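Fatty acid-binding protein TM_1468 (PDB 1VPV) binds long-chain fatty acids such as palmitate and may take part in lipid transport or fatty acid metabolism. Local coordinates at residues I173-N178 / E226-K231; F179-K184 / V284-V289; I245-D250 / S274-V279; E234-G239 / I293-R298. All blocks are in the same frame, centred on the assembly; numbering follows the deposited sequence.

Contact 1: residues I173-N178 / E226-K231; sequences IFYVSN and EALIEK. With PLM (palmitic acid), chain D.
Strand 170-176, a member of the six-stranded mixed sheet of this DegV-fold protein, carries helix 220-232 on one face, where I173 and Y175 meet L228, and bound palmitate on the other, where F174 lies. Strand 173-176 and helix 226-231 run nearly antiparallel (156°), their axes 8.4 Å apart at closest. L228 carries the helix side of the contact. I173 slides past it in the opposite direction, CG2 resting 3.7 Å from L228 CB, while I173 CD1 touches CG of K231. At its tip, L228 CD1 settles 3.6 Å from F174 CA and meets the Y175 ring at CD2, the two side chains crossing at about a right angle. K231 then bends away to pair its NZ with E234. F174 turns its back on the helix; CG sits between the backbone N and the carbonyl carbon (chi1 67°), the crowded position, and the ring lies flat beneath the fatty acid chain. An alanine here would probably leave the middle and far part of the palmitate tail without its aromatic floor and open a gap beside it. Carbon CC of palmitate stands 3.7 Å above the ring plane, over its centre, and F174 CD1 comes to 3.6 Å from palmitate CD.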
loop_
_atom_site.group_PDB
_atom_site.type_symbol
_atom_site.label_atom_id
_atom_site.label_comp_id
_atom_site.label_asym_id
_atom_site.label_seq_id
_atom_site.Cartn_x
_atom_site.Cartn_y
_atom_site.Cartn_z
ATOM N N ILE A 173 -2.960 6.944 5.459
ATOM C CA ILE A 173 -2.956 8.386 5.758
ATOM C C ILE A 173 -1.572 8.946 5.347
ATOM O O ILE A 173 -0.533 8.401 5.733
ATOM C CB ILE A 173 -3.226 8.619 7.258
ATOM C CG1 ILE A 173 -4.602 8.027 7.642
ATOM C CG2 ILE A 173 -3.151 10.105 7.617
ATOM C CD1 ILE A 173 -4.924 8.052 9.127
ATOM N N PHE A 174 -1.543 10.013 4.554
ATOM C CA PHE A 174 -0.259 10.484 3.983
ATOM C C PHE A 174 -0.335 11.938 3.545
ATOM O O PHE A 174 -1.434 12.521 3.450
ATOM C CB PHE A 174 0.193 9.580 2.798
ATOM C CG PHE A 174 -0.696 9.654 1.569
ATOM C CD1 PHE A 174 -1.970 9.059 1.558
ATOM C CD2 PHE A 174 -0.254 10.296 0.417
ATOM C CE1 PHE A 174 -2.802 9.094 0.393
ATOM C CE2 PHE A 174 -1.042 10.342 -0.728
ATOM C CZ PHE A 174 -2.342 9.745 -0.742
ATOM N N TYR A 175 0.836 12.529 3.310
ATOM C CA TYR A 175 0.908 13.887 2.740
ATOM C C TYR A 175 1.894 13.948 1.620
ATOM O O TYR A 175 2.927 13.261 1.642
ATOM C CB TYR A 175 1.229 14.949 3.775
ATOM C CG TYR A 175 2.648 14.982 4.372
ATOM C CD1 TYR A 175 3.742 15.457 3.637
ATOM C CD2 TYR A 175 2.875 14.623 5.690
ATOM C CE1 TYR A 175 5.001 15.505 4.168
ATOM C CE2 TYR A 175 4.159 14.687 6.250
ATOM C CZ TYR A 175 5.191 15.141 5.488
ATOM O OH TYR A 175 6.429 15.213 6.031
ATOM N N VAL A 176 1.555 14.776 0.634
ATOM C CA VAL A 176 2.407 15.068 -0.498
ATOM C C VAL A 176 2.771 16.546 -0.437
ATOM O O VAL A 176 2.098 17.329 0.236
ATOM C CB VAL A 176 1.685 14.743 -1.837
ATOM C CG1 VAL A 176 1.353 13.261 -1.915
ATOM C CG2 VAL A 176 0.439 15.596 -2.011
ATOM N N SER A 177 3.826 16.933 -1.138
ATOM C CA SER A 177 4.207 18.334 -1.197
ATOM C C SER A 177 3.847 18.990 -2.533
ATOM O O SER A 177 3.803 20.224 -2.635
ATOM C CB SER A 177 5.694 18.492 -0.915
ATOM O OG SER A 177 6.426 17.836 -1.946
ATOM N N ASN A 178 3.545 18.190 -3.545
ATOM C CA ASN A 178 3.217 18.726 -4.851
ATOM C C ASN A 178 2.042 17.967 -5.452
ATOM O O ASN A 178 2.197 16.875 -6.076
ATOM C CB ASN A 178 4.459 18.710 -5.769
ATOM C CG ASN A 178 4.123 19.144 -7.163
ATOM O OD1 ASN A 178 2.952 19.379 -7.468
ATOM N ND2 ASN A 178 5.107 19.248 -8.014
ATOM N N GLU A 226 1.293 16.580 12.241
ATOM C CA GLU A 226 0.169 16.746 13.183
ATOM C C GLU A 226 -1.169 16.430 12.520
ATOM O O GLU A 226 -2.008 15.725 13.086
ATOM C CB GLU A 226 0.094 18.159 13.742
ATOM C CG GLU A 226 1.147 18.543 14.789
ATOM C CD GLU A 226 1.262 20.094 15.027
ATOM O OE1 GLU A 226 0.226 20.813 14.967
ATOM O OE2 GLU A 226 2.394 20.584 15.285
ATOM N N ALA A 227 -1.372 16.949 11.313
ATOM C CA ALA A 227 -2.621 16.707 10.589
ATOM C C ALA A 227 -2.897 15.211 10.369
ATOM O O ALA A 227 -4.053 14.783 10.426
ATOM C CB ALA A 227 -2.608 17.420 9.261
ATOM N N LEU A 228 -1.848 14.420 10.130
ATOM C CA LEU A 228 -2.050 12.988 9.797
ATOM C C LEU A 228 -2.509 12.237 11.028
ATOM O O LEU A 228 -3.345 11.334 10.954
ATOM C CB LEU A 228 -0.754 12.330 9.269
ATOM C CG LEU A 228 -0.100 12.752 7.943
ATOM C CD1 LEU A 228 0.673 11.559 7.295
ATOM C CD2 LEU A 228 -1.129 13.267 7.010
ATOM N N ILE A 229 -1.912 12.623 12.154
ATOM C CA ILE A 229 -2.167 12.015 13.418
ATOM C C ILE A 229 -3.524 12.475 13.935
ATOM O O ILE A 229 -4.233 11.678 14.529
ATOM C CB ILE A 229 -1.028 12.312 14.432
ATOM C CG1 ILE A 229 0.239 11.565 13.998
ATOM C CG2 ILE A 229 -1.426 11.887 15.860
ATOM C CD1 ILE A 229 1.491 12.013 14.707
ATOM N N GLU A 230 -3.886 13.734 13.697
ATOM C CA GLU A 230 -5.227 14.204 14.087
ATOM C C GLU A 230 -6.324 13.489 13.289
ATOM O O GLU A 230 -7.373 13.188 13.836
ATOM C CB GLU A 230 -5.371 15.738 14.003
ATOM C CG GLU A 230 -4.450 16.467 14.962
ATOM C CD GLU A 230 -4.662 17.979 15.011
ATOM O OE1 GLU A 230 -5.715 18.424 15.540
ATOM O OE2 GLU A 230 -3.756 18.730 14.561
ATOM N N LYS A 231 -6.078 13.182 12.024
ATOM C CA LYS A 231 -7.047 12.415 11.251
ATOM C C LYS A 231 -7.247 11.009 11.822
ATOM O O LYS A 231 -8.376 10.565 12.004
ATOM C CB LYS A 231 -6.651 12.354 9.772
ATOM C CG LYS A 231 -7.399 11.292 8.937
ATOM C CD LYS A 231 -8.940 11.438 8.944
ATOM C CE LYS A 231 -9.419 12.557 8.031
ATOM N NZ LYS A 231 -10.861 12.911 8.223
HETATM C C1 PLM D . -2.774 1.264 -12.053
HETATM O O1 PLM D . -3.666 0.378 -12.208
HETATM O O2 PLM D . -2.267 1.882 -13.043
HETATM C C2 PLM D . -2.303 1.551 -10.646
HETATM C C3 PLM D . -2.916 2.828 -10.109
HETATM C C4 PLM D . -2.314 3.165 -8.751
HETATM C C5 PLM D . -2.893 4.490 -8.267
HETATM C C6 PLM D . -2.339 4.901 -6.927
HETATM C C7 PLM D . -2.961 6.187 -6.405
HETATM C C8 PLM D . -2.119 6.789 -5.284
HETATM C C9 PLM D . -2.283 6.023 -3.989
HETATM C CA PLM D . -1.387 6.559 -2.891
HETATM C CB PLM D . -1.692 5.872 -1.568
HETATM C CC PLM D . -0.606 6.190 -0.544
HETATM C CD PLM D . -0.952 5.656 0.861
HETATM C CE PLM D . 0.214 5.773 1.827
HETATM C CF PLM D . -0.170 5.422 3.256
HETATM C CG PLM D . -0.131 3.915 3.524
#

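Contact 2: residues F179-K184 / V284-V289; sequences FDYLVK and VGPGTV
Y181 CG lies anti to the carbonyl carbon, beside the backbone N (chi1 -76°), and with chi2 at 91° the ring turns one face to the backbone of G285. G285 CA stands over the centre of that face in a CH-pi contact, 3.6 Å from the ring centroid and 12° off the normal. Further out, P286 continues the same contact: its CD lies 3.7 Å from Y181 OH and is equally near CZ, the two side chains crossing at about a right angle. At the root of the ring, Y181 CB packs against the carbonyl carbon of V284. Glycine suits this place twice over, because a CB on G285 would run into Y181 CD1 and would also be jammed against the carbonyl O of V284. G285 leaves helix 278-284 with positive phi and starts a type II beta turn that ends at T288 and leads into strand 289-295; T288 OG1 donates to G285 O across this turn at 2.7 Å. This lays helix 180-185 against the connection between helix 278-284 and strand 289-295. A water bridges the two backbones, accepting from L182 N at 3.1 Å and donating to V284 O at 2.9 Å. An alanine in place of Y181 would probably uncover G285 CA and P286 CD and leave a gap between helix and turn. Beside the ring contact, L182 CD2 reaches V284 CG1 at 4.3 Å, and the V284 side chain also touches bound palmitate.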
loop_
_atom_site.group_PDB
_atom_site.type_symbol
_atom_site.label_atom_id
_atom_site.label_comp_id
_atom_site.label_asym_id
_atom_site.label_seq_id
_atom_site.Cartn_x
_atom_site.Cartn_y
_atom_site.Cartn_z
ATOM N N PHE A 179 0.864 18.566 -5.323
ATOM C CA PHE A 179 -0.410 17.870 -5.634
ATOM C C PHE A 179 -0.565 17.485 -7.078
ATOM O O PHE A 179 -1.394 16.650 -7.399
ATOM C CB PHE A 179 -1.601 18.763 -5.279
ATOM C CG PHE A 179 -2.908 18.034 -5.134
ATOM C CD1 PHE A 179 -3.040 16.965 -4.262
ATOM C CD2 PHE A 179 -4.044 18.473 -5.825
ATOM C CE1 PHE A 179 -4.286 16.301 -4.103
ATOM C CE2 PHE A 179 -5.283 17.834 -5.660
ATOM C CZ PHE A 179 -5.390 16.738 -4.809
ATOM N N ASP A 180 0.174 18.162 -7.950
ATOM C CA ASP A 180 0.134 17.912 -9.388
ATOM C C ASP A 180 0.362 16.479 -9.824
ATOM O O ASP A 180 -0.162 16.057 -10.832
ATOM C CB ASP A 180 1.164 18.776 -10.090
ATOM C CG ASP A 180 0.727 20.205 -10.199
ATOM O OD1 ASP A 180 -0.496 20.441 -10.128
ATOM O OD2 ASP A 180 1.595 21.086 -10.386
ATOM N N TYR A 181 1.152 15.734 -9.079
ATOM C CA TYR A 181 1.363 14.327 -9.375
ATOM C C TYR A 181 0.070 13.530 -9.254
ATOM O O TYR A 181 -0.322 12.808 -10.192
ATOM C CB TYR A 181 2.414 13.759 -8.453
ATOM C CG TYR A 181 3.857 14.145 -8.787
ATOM C CD1 TYR A 181 4.448 15.263 -8.234
ATOM C CD2 TYR A 181 4.646 13.325 -9.585
ATOM C CE1 TYR A 181 5.775 15.574 -8.513
ATOM C CE2 TYR A 181 5.959 13.633 -9.859
ATOM C CZ TYR A 181 6.509 14.753 -9.335
ATOM O OH TYR A 181 7.798 15.061 -9.622
ATOM N N LEU A 182 -0.609 13.660 -8.119
ATOM C CA LEU A 182 -1.896 12.979 -7.948
ATOM C C LEU A 182 -2.920 13.410 -9.004
ATOM O O LEU A 182 -3.650 12.581 -9.575
ATOM C CB LEU A 182 -2.446 13.233 -6.553
ATOM C CG LEU A 182 -1.814 12.368 -5.459
ATOM C CD1 LEU A 182 -2.255 12.867 -4.104
ATOM C CD2 LEU A 182 -2.298 10.932 -5.636
ATOM N N VAL A 183 -2.955 14.709 -9.286
ATOM C CA VAL A 183 -3.872 15.204 -10.281
ATOM C C VAL A 183 -3.537 14.594 -11.636
ATOM O O VAL A 183 -4.454 14.141 -12.317
ATOM C CB VAL A 183 -3.945 16.740 -10.329
ATOM C CG1 VAL A 183 -4.786 17.201 -11.504
ATOM C CG2 VAL A 183 -4.586 17.291 -9.036
ATOM N N LYS A 184 -2.249 14.522 -12.009
ATOM C CA LYS A 184 -1.910 13.921 -13.291
ATOM C C LYS A 184 -2.236 12.453 -13.305
ATOM O O LYS A 184 -2.619 11.920 -14.339
ATOM C CB LYS A 184 -0.434 14.074 -13.665
ATOM C CG LYS A 184 -0.087 13.448 -15.040
ATOM C CD LYS A 184 1.384 13.471 -15.330
ATOM C CE LYS A 184 1.780 12.416 -16.384
ATOM N NZ LYS A 184 1.492 12.913 -17.705
ATOM N N VAL A 284 2.245 9.843 -6.370
ATOM C CA VAL A 284 2.256 10.745 -5.202
ATOM C C VAL A 284 3.314 11.798 -5.281
ATOM O O VAL A 284 3.154 12.889 -4.712
ATOM C CB VAL A 284 2.363 10.031 -3.810
ATOM C CG1 VAL A 284 1.099 9.266 -3.513
ATOM C CG2 VAL A 284 3.556 9.129 -3.728
ATOM N N GLY A 285 4.395 11.459 -5.982
ATOM C CA GLY A 285 5.526 12.358 -6.160
ATOM C C GLY A 285 6.584 12.154 -5.077
ATOM O O GLY A 285 6.264 11.782 -3.941
ATOM N N PRO A 286 7.849 12.408 -5.414
ATOM C CA PRO A 286 8.916 12.221 -4.445
ATOM C C PRO A 286 8.728 13.201 -3.314
ATOM O O PRO A 286 8.142 14.263 -3.538
ATOM C CB PRO A 286 10.199 12.575 -5.227
ATOM C CG PRO A 286 9.809 12.611 -6.662
ATOM C CD PRO A 286 8.343 12.897 -6.712
ATOM N N GLY A 287 9.221 12.832 -2.121
ATOM C CA GLY A 287 9.052 13.628 -0.911
ATOM C C GLY A 287 7.932 13.107 -0.018
ATOM O O GLY A 287 7.955 13.335 1.173
ATOM N N THR A 288 6.990 12.363 -0.591
ATOM C CA THR A 288 5.789 11.921 0.113
ATOM C C THR A 288 6.076 11.084 1.382
ATOM O O THR A 288 7.011 10.296 1.418
ATOM C CB THR A 288 4.897 11.131 -0.857
ATOM O OG1 THR A 288 4.484 12.002 -1.931
ATOM C CG2 THR A 288 3.640 10.517 -0.146
ATOM N N VAL A 289 5.252 11.274 2.413
ATOM C CA VAL A 289 5.399 10.586 3.693
ATOM C C VAL A 289 4.017 10.163 4.224
ATOM O O VAL A 289 3.046 10.931 4.189
ATOM C CB VAL A 289 6.129 11.509 4.729
ATOM C CG1 VAL A 289 5.896 11.069 6.168
ATOM C CG2 VAL A 289 7.581 11.527 4.443
HETATM O O HOH W 1 0.894 14.500 -5.536
#

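Contact 3: residues I245-D250 / S274-V279; sequences IGVHAD and SPMGKV. With PLM (palmitic acid), chain D.
The wall of the fatty acid pocket is made here by V247 and M276, a selenomethionine, which meet each other and the palmitate tail at once. M276 CE lies 3.6 Å from V247 CG2, the two side chains crossing at about a right angle, and 3.5 Å from carbon CE of palmitate; V247 CG2 touches the same palmitate carbon. M276 is bent at chi3 (131°), which places CE on the lipid, while SE rests 3.6 Å from A249 N. Nearer the carboxylate end, V279 CG1 packs on palmitate C4. Behind this wall V247 and H248 pair in parallel with S274 and P275, the closing step of the beta-alpha-beta unit formed by strand 241-248, helix 252-263 and strand 267-275. S274 N donates to G246 O at 2.8 Å and M276 N to H248 O at 2.7 Å. The sheet face of V247 also carries S274, whose CB meets I245 CG2 and whose OG is hydrogen-bonded to the backbone O of D24. On the other face H248 and P275 cross obliquely, with P275 CA 4.1 Å from the centroid of the imidazole, off-centre, in a CH-pi contact. H248 ND1 is hydrogen-bonded to N251 N, which would help to fix the rotation of the ring, and H248 NE2 lies 3.8 Å from P275 CB.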
loop_
_atom_site.group_PDB
_atom_site.type_symbol
_atom_site.label_atom_id
_atom_site.label_comp_id
_atom_site.label_asym_id
_atom_site.label_seq_id
_atom_site.Cartn_x
_atom_site.Cartn_y
_atom_site.Cartn_z
ATOM N N ILE A 245 3.256 0.553 9.351
ATOM C CA ILE A 245 4.282 0.638 8.330
ATOM C C ILE A 245 4.402 2.103 7.951
ATOM O O ILE A 245 3.474 2.670 7.442
ATOM C CB ILE A 245 3.913 -0.200 7.095
ATOM C CG1 ILE A 245 3.721 -1.662 7.506
ATOM C CG2 ILE A 245 5.000 -0.109 5.998
ATOM C CD1 ILE A 245 3.380 -2.582 6.318
ATOM N N GLY A 246 5.540 2.722 8.240
ATOM C CA GLY A 246 5.847 4.046 7.724
ATOM C C GLY A 246 6.269 3.942 6.268
ATOM O O GLY A 246 7.128 3.098 5.912
ATOM N N VAL A 247 5.651 4.760 5.410
ATOM C CA VAL A 247 6.009 4.764 3.989
ATOM C C VAL A 247 6.533 6.099 3.551
ATOM O O VAL A 247 6.209 7.140 4.121
ATOM C CB VAL A 247 4.848 4.350 3.044
ATOM C CG1 VAL A 247 4.411 2.917 3.337
ATOM C CG2 VAL A 247 3.698 5.316 3.178
ATOM N N HIS A 248 7.362 6.055 2.518
ATOM C CA HIS A 248 7.957 7.251 1.998
ATOM C C HIS A 248 8.407 7.032 0.561
ATOM O O HIS A 248 8.826 5.951 0.195
ATOM C CB HIS A 248 9.144 7.634 2.880
ATOM C CG HIS A 248 10.332 6.738 2.711
ATOM N ND1 HIS A 248 11.397 7.059 1.892
ATOM C CD2 HIS A 248 10.611 5.518 3.236
ATOM C CE1 HIS A 248 12.284 6.080 1.928
ATOM N NE2 HIS A 248 11.821 5.127 2.726
ATOM N N ALA A 249 8.320 8.087 -0.232
ATOM C CA ALA A 249 8.895 8.126 -1.560
ATOM C C ALA A 249 10.185 8.912 -1.469
ATOM O O ALA A 249 10.206 10.133 -1.630
ATOM C CB ALA A 249 7.917 8.791 -2.549
ATOM N N ASP A 250 11.256 8.189 -1.179
ATOM C CA ASP A 250 12.600 8.737 -1.027
ATOM C C ASP A 250 12.646 9.888 -0.072
ATOM O O ASP A 250 13.147 10.957 -0.408
ATOM C CB ASP A 250 13.113 9.160 -2.381
ATOM C CG ASP A 250 14.635 9.349 -2.421
ATOM O OD1 ASP A 250 15.398 8.735 -1.629
ATOM O OD2 ASP A 250 15.054 10.121 -3.297
ATOM N N SER A 274 8.909 1.202 4.995
ATOM C CA SER A 274 8.930 0.668 3.636
ATOM C C SER A 274 8.930 1.767 2.566
ATOM O O SER A 274 8.011 2.601 2.504
ATOM C CB SER A 274 7.708 -0.212 3.413
ATOM O OG SER A 274 7.778 -0.879 2.176
ATOM N N PRO A 275 9.933 1.758 1.696
ATOM C CA PRO A 275 9.922 2.748 0.631
ATOM C C PRO A 275 8.769 2.507 -0.358
ATOM O O PRO A 275 8.448 1.376 -0.667
ATOM C CB PRO A 275 11.265 2.541 -0.057
ATOM C CG PRO A 275 11.657 1.181 0.274
ATOM C CD PRO A 275 11.096 0.871 1.620
HETATM N N MSE A 276 8.150 3.563 -0.840
HETATM C CA MSE A 276 7.073 3.400 -1.815
HETATM C C MSE A 276 7.664 3.030 -3.178
HETATM O O MSE A 276 8.697 3.593 -3.618
HETATM C CB MSE A 276 6.243 4.679 -1.923
HETATM C CG MSE A 276 5.464 5.000 -0.700
HETATM SE SE MSE A 276 4.969 6.930 -0.475
HETATM C CE MSE A 276 2.998 6.694 -0.053
ATOM N N GLY A 277 7.011 2.072 -3.832
ATOM C CA GLY A 277 7.476 1.562 -5.133
ATOM C C GLY A 277 7.316 2.558 -6.279
ATOM O O GLY A 277 6.975 3.723 -6.076
ATOM N N LYS A 278 7.560 2.078 -7.492
ATOM C CA LYS A 278 7.546 2.938 -8.688
ATOM C C LYS A 278 6.144 3.487 -9.000
ATOM O O LYS A 278 5.975 4.658 -9.316
ATOM C CB LYS A 278 8.107 2.195 -9.927
ATOM C CG LYS A 278 9.413 1.443 -9.709
ATOM C CD LYS A 278 10.000 1.004 -11.055
ATOM C CE LYS A 278 11.293 0.209 -10.899
ATOM N NZ LYS A 278 11.633 -0.412 -12.203
ATOM N N VAL A 279 5.143 2.634 -8.907
ATOM C CA VAL A 279 3.776 3.048 -9.223
ATOM C C VAL A 279 3.235 4.050 -8.193
ATOM O O VAL A 279 2.725 5.111 -8.546
ATOM C CB VAL A 279 2.862 1.825 -9.366
ATOM C CG1 VAL A 279 1.432 2.239 -9.561
ATOM C CG2 VAL A 279 3.315 0.996 -10.569
HETATM C C1 PLM D . -2.774 1.264 -12.053
HETATM O O1 PLM D . -3.666 0.378 -12.208
HETATM O O2 PLM D . -2.267 1.882 -13.043
HETATM C C2 PLM D . -2.303 1.551 -10.646
HETATM C C3 PLM D . -2.916 2.828 -10.109
HETATM C C4 PLM D . -2.314 3.165 -8.751
HETATM C C5 PLM D . -2.893 4.490 -8.267
HETATM C C6 PLM D . -2.339 4.901 -6.927
HETATM C C7 PLM D . -2.961 6.187 -6.405
HETATM C C8 PLM D . -2.119 6.789 -5.284
HETATM C C9 PLM D . -2.283 6.023 -3.989
HETATM C CA PLM D . -1.387 6.559 -2.891
HETATM C CB PLM D . -1.692 5.872 -1.568
HETATM C CC PLM D . -0.606 6.190 -0.544
HETATM C CD PLM D . -0.952 5.656 0.861
HETATM C CE PLM D . 0.214 5.773 1.827
HETATM C CF PLM D . -0.170 5.422 3.256
HETATM C CG PLM D . -0.131 3.915 3.524
#

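Contact 4: residues E234-G239 / I293-R298; sequences EDTPEG and IEVLER
T236 and R298 mark the nearest backbone approach, 5.9 Å between their CA atoms, where the loop 234-239 passes residues 293-298; at L296 the chain turns a corner and brings R298 back beside the loop. The contact centres on NH1 of R298. It donates to D235 O at 2.7 Å, standing well above that carbonyl's plane, with a bent N-H...O angle of 134°. A weaker bond at 3.1 Å joins the same NH1 to D235 OD2 as a salt bridge, the carboxylate and guanidinium planes being 70° apart. D235 OD2 has a further partner in K171, and R298 NH2 pairs with D169, so the two charges belong to a small network with K171 and D169. T236 crosses R298 at about a right angle, and its OG1 gives a weak hydrogen bond to D235 OD1. Its methyl CG2 meets V295 CG2 tip to tip at 3.9 Å, and V295 CG1 lies over one face of the guanidinium, offset toward its rim. P237 CD packs on R298 CB. Just beyond V295, L296 and E297 both face K241, a classic beta bulge where strand 289-295 runs beside strand 241-248.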
loop_
_atom_site.group_PDB
_atom_site.type_symbol
_atom_site.label_atom_id
_atom_site.label_comp_id
_atom_site.label_asym_id
_atom_site.label_seq_id
_atom_site.Cartn_x
_atom_site.Cartn_y
_atom_site.Cartn_z
ATOM N N GLU A 234 -9.480 10.827 14.844
ATOM C CA GLU A 234 -10.906 11.026 14.702
ATOM C C GLU A 234 -11.699 9.791 15.067
ATOM O O GLU A 234 -12.821 9.927 15.537
ATOM C CB GLU A 234 -11.274 11.503 13.299
ATOM C CG GLU A 234 -10.866 12.950 13.072
ATOM C CD GLU A 234 -11.191 13.448 11.670
ATOM O OE1 GLU A 234 -11.868 12.732 10.889
ATOM O OE2 GLU A 234 -10.765 14.577 11.351
ATOM N N ASP A 235 -11.131 8.599 14.884
ATOM C CA ASP A 235 -11.845 7.357 15.271
ATOM C C ASP A 235 -11.077 6.375 16.158
ATOM O O ASP A 235 -11.584 5.286 16.445
ATOM C CB ASP A 235 -12.353 6.607 14.028
ATOM C CG ASP A 235 -11.244 5.857 13.294
ATOM O OD1 ASP A 235 -10.091 6.362 13.269
ATOM O OD2 ASP A 235 -11.538 4.763 12.740
ATOM N N THR A 236 -9.886 6.759 16.608
ATOM C CA THR A 236 -8.988 5.873 17.351
ATOM C C THR A 236 -8.362 6.693 18.482
ATOM O O THR A 236 -7.418 7.445 18.263
ATOM C CB THR A 236 -7.906 5.282 16.398
ATOM O OG1 THR A 236 -8.555 4.669 15.275
ATOM C CG2 THR A 236 -7.030 4.218 17.088
ATOM N N PRO A 237 -8.913 6.576 19.705
ATOM C CA PRO A 237 -8.444 7.457 20.809
ATOM C C PRO A 237 -6.952 7.368 21.106
ATOM O O PRO A 237 -6.364 6.327 20.941
ATOM C CB PRO A 237 -9.253 6.988 22.039
ATOM C CG PRO A 237 -10.406 6.124 21.480
ATOM C CD PRO A 237 -9.975 5.630 20.107
ATOM N N GLU A 238 -6.354 8.455 21.559
ATOM C CA GLU A 238 -4.957 8.431 21.969
ATOM C C GLU A 238 -4.692 7.297 22.987
ATOM O O GLU A 238 -5.518 6.993 23.842
ATOM C CB GLU A 238 -4.503 9.816 22.496
ATOM C CG GLU A 238 -3.325 9.746 23.521
ATOM C CD GLU A 238 -2.555 11.061 23.724
ATOM O OE1 GLU A 238 -2.689 11.994 22.885
ATOM O OE2 GLU A 238 -1.801 11.127 24.729
ATOM N N GLY A 239 -3.535 6.663 22.865
ATOM C CA GLY A 239 -3.183 5.524 23.705
ATOM C C GLY A 239 -3.713 4.179 23.220
ATOM O O GLY A 239 -3.645 3.201 23.947
ATOM N N ILE A 293 -1.728 2.073 9.024
ATOM C CA ILE A 293 -1.952 1.816 10.421
ATOM C C ILE A 293 -2.902 0.633 10.596
ATOM O O ILE A 293 -3.911 0.558 9.901
ATOM C CB ILE A 293 -2.623 3.044 11.106
ATOM C CG1 ILE A 293 -1.755 4.308 10.994
ATOM C CG2 ILE A 293 -2.973 2.737 12.521
ATOM C CD1 ILE A 293 -0.584 4.359 11.875
ATOM N N GLU A 294 -2.562 -0.273 11.529
ATOM C CA GLU A 294 -3.445 -1.327 12.043
ATOM C C GLU A 294 -3.773 -1.056 13.498
ATOM O O GLU A 294 -2.893 -1.045 14.363
ATOM C CB GLU A 294 -2.804 -2.721 11.961
ATOM C CG GLU A 294 -3.653 -3.839 12.666
ATOM C CD GLU A 294 -2.919 -5.186 12.837
ATOM O OE1 GLU A 294 -1.729 -5.273 12.428
ATOM O OE2 GLU A 294 -3.525 -6.161 13.385
ATOM N N VAL A 295 -5.053 -0.888 13.777
ATOM C CA VAL A 295 -5.518 -0.768 15.156
ATOM C C VAL A 295 -5.740 -2.190 15.710
ATOM O O VAL A 295 -6.540 -2.957 15.181
ATOM C CB VAL A 295 -6.831 0.050 15.234
ATOM C CG1 VAL A 295 -7.262 0.297 16.675
ATOM C CG2 VAL A 295 -6.671 1.373 14.505
ATOM N N LEU A 296 -5.002 -2.530 16.755
ATOM C CA LEU A 296 -5.197 -3.783 17.487
ATOM C C LEU A 296 -6.235 -3.666 18.585
ATOM O O LEU A 296 -6.961 -4.602 18.852
ATOM C CB LEU A 296 -3.886 -4.213 18.129
ATOM C CG LEU A 296 -2.718 -4.360 17.166
ATOM C CD1 LEU A 296 -1.425 -4.473 17.937
ATOM C CD2 LEU A 296 -2.935 -5.585 16.316
ATOM N N GLU A 297 -6.278 -2.515 19.232
ATOM C CA GLU A 297 -7.128 -2.297 20.404
ATOM C C GLU A 297 -7.333 -0.804 20.519
ATOM O O GLU A 297 -6.353 -0.058 20.548
ATOM C CB GLU A 297 -6.422 -2.817 21.663
ATOM C CG GLU A 297 -7.307 -2.913 22.890
ATOM C CD GLU A 297 -6.610 -3.533 24.126
ATOM O OE1 GLU A 297 -5.515 -4.141 24.021
ATOM O OE2 GLU A 297 -7.187 -3.430 25.225
ATOM N N ARG A 298 -8.581 -0.345 20.533
ATOM C CA ARG A 298 -8.846 1.075 20.802
ATOM C C ARG A 298 -8.988 1.220 22.304
ATOM O O ARG A 298 -9.619 0.391 22.937
ATOM C CB ARG A 298 -10.106 1.602 20.106
ATOM C CG ARG A 298 -10.426 0.956 18.812
ATOM C CD ARG A 298 -11.132 1.871 17.812
ATOM N NE ARG A 298 -11.209 1.150 16.529
ATOM C CZ ARG A 298 -11.059 1.682 15.318
ATOM N NH1 ARG A 298 -10.831 2.978 15.155
ATOM N NH2 ARG A 298 -11.134 0.901 14.255
#

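Overall arrangement
All four contacts gather round the six-stranded sheet ordered 211-219, 201-208, 170-176, 289-295, 241-248, 267-275. Contact 1 covers strand 170-176 with helix 220-232; contact 3 joins the last two strands, with its centre about 15 Å from that of contact 1, and both touch palmitate. Contact 2 bridges them, at about 13 Å and 12 Å between centres: Y175 N probably bonds to V289 O, and G287 N to A249 O. Contact 4 stands apart, its centre about 27 Å from that of contact 2, at the other end of strand 289-295. Along the chain, contact 1 closes before contacts 3 and 4 open, whereas contact 2 spans all of contact 3. Contacts 1 to 3 thus frame the lipid tail.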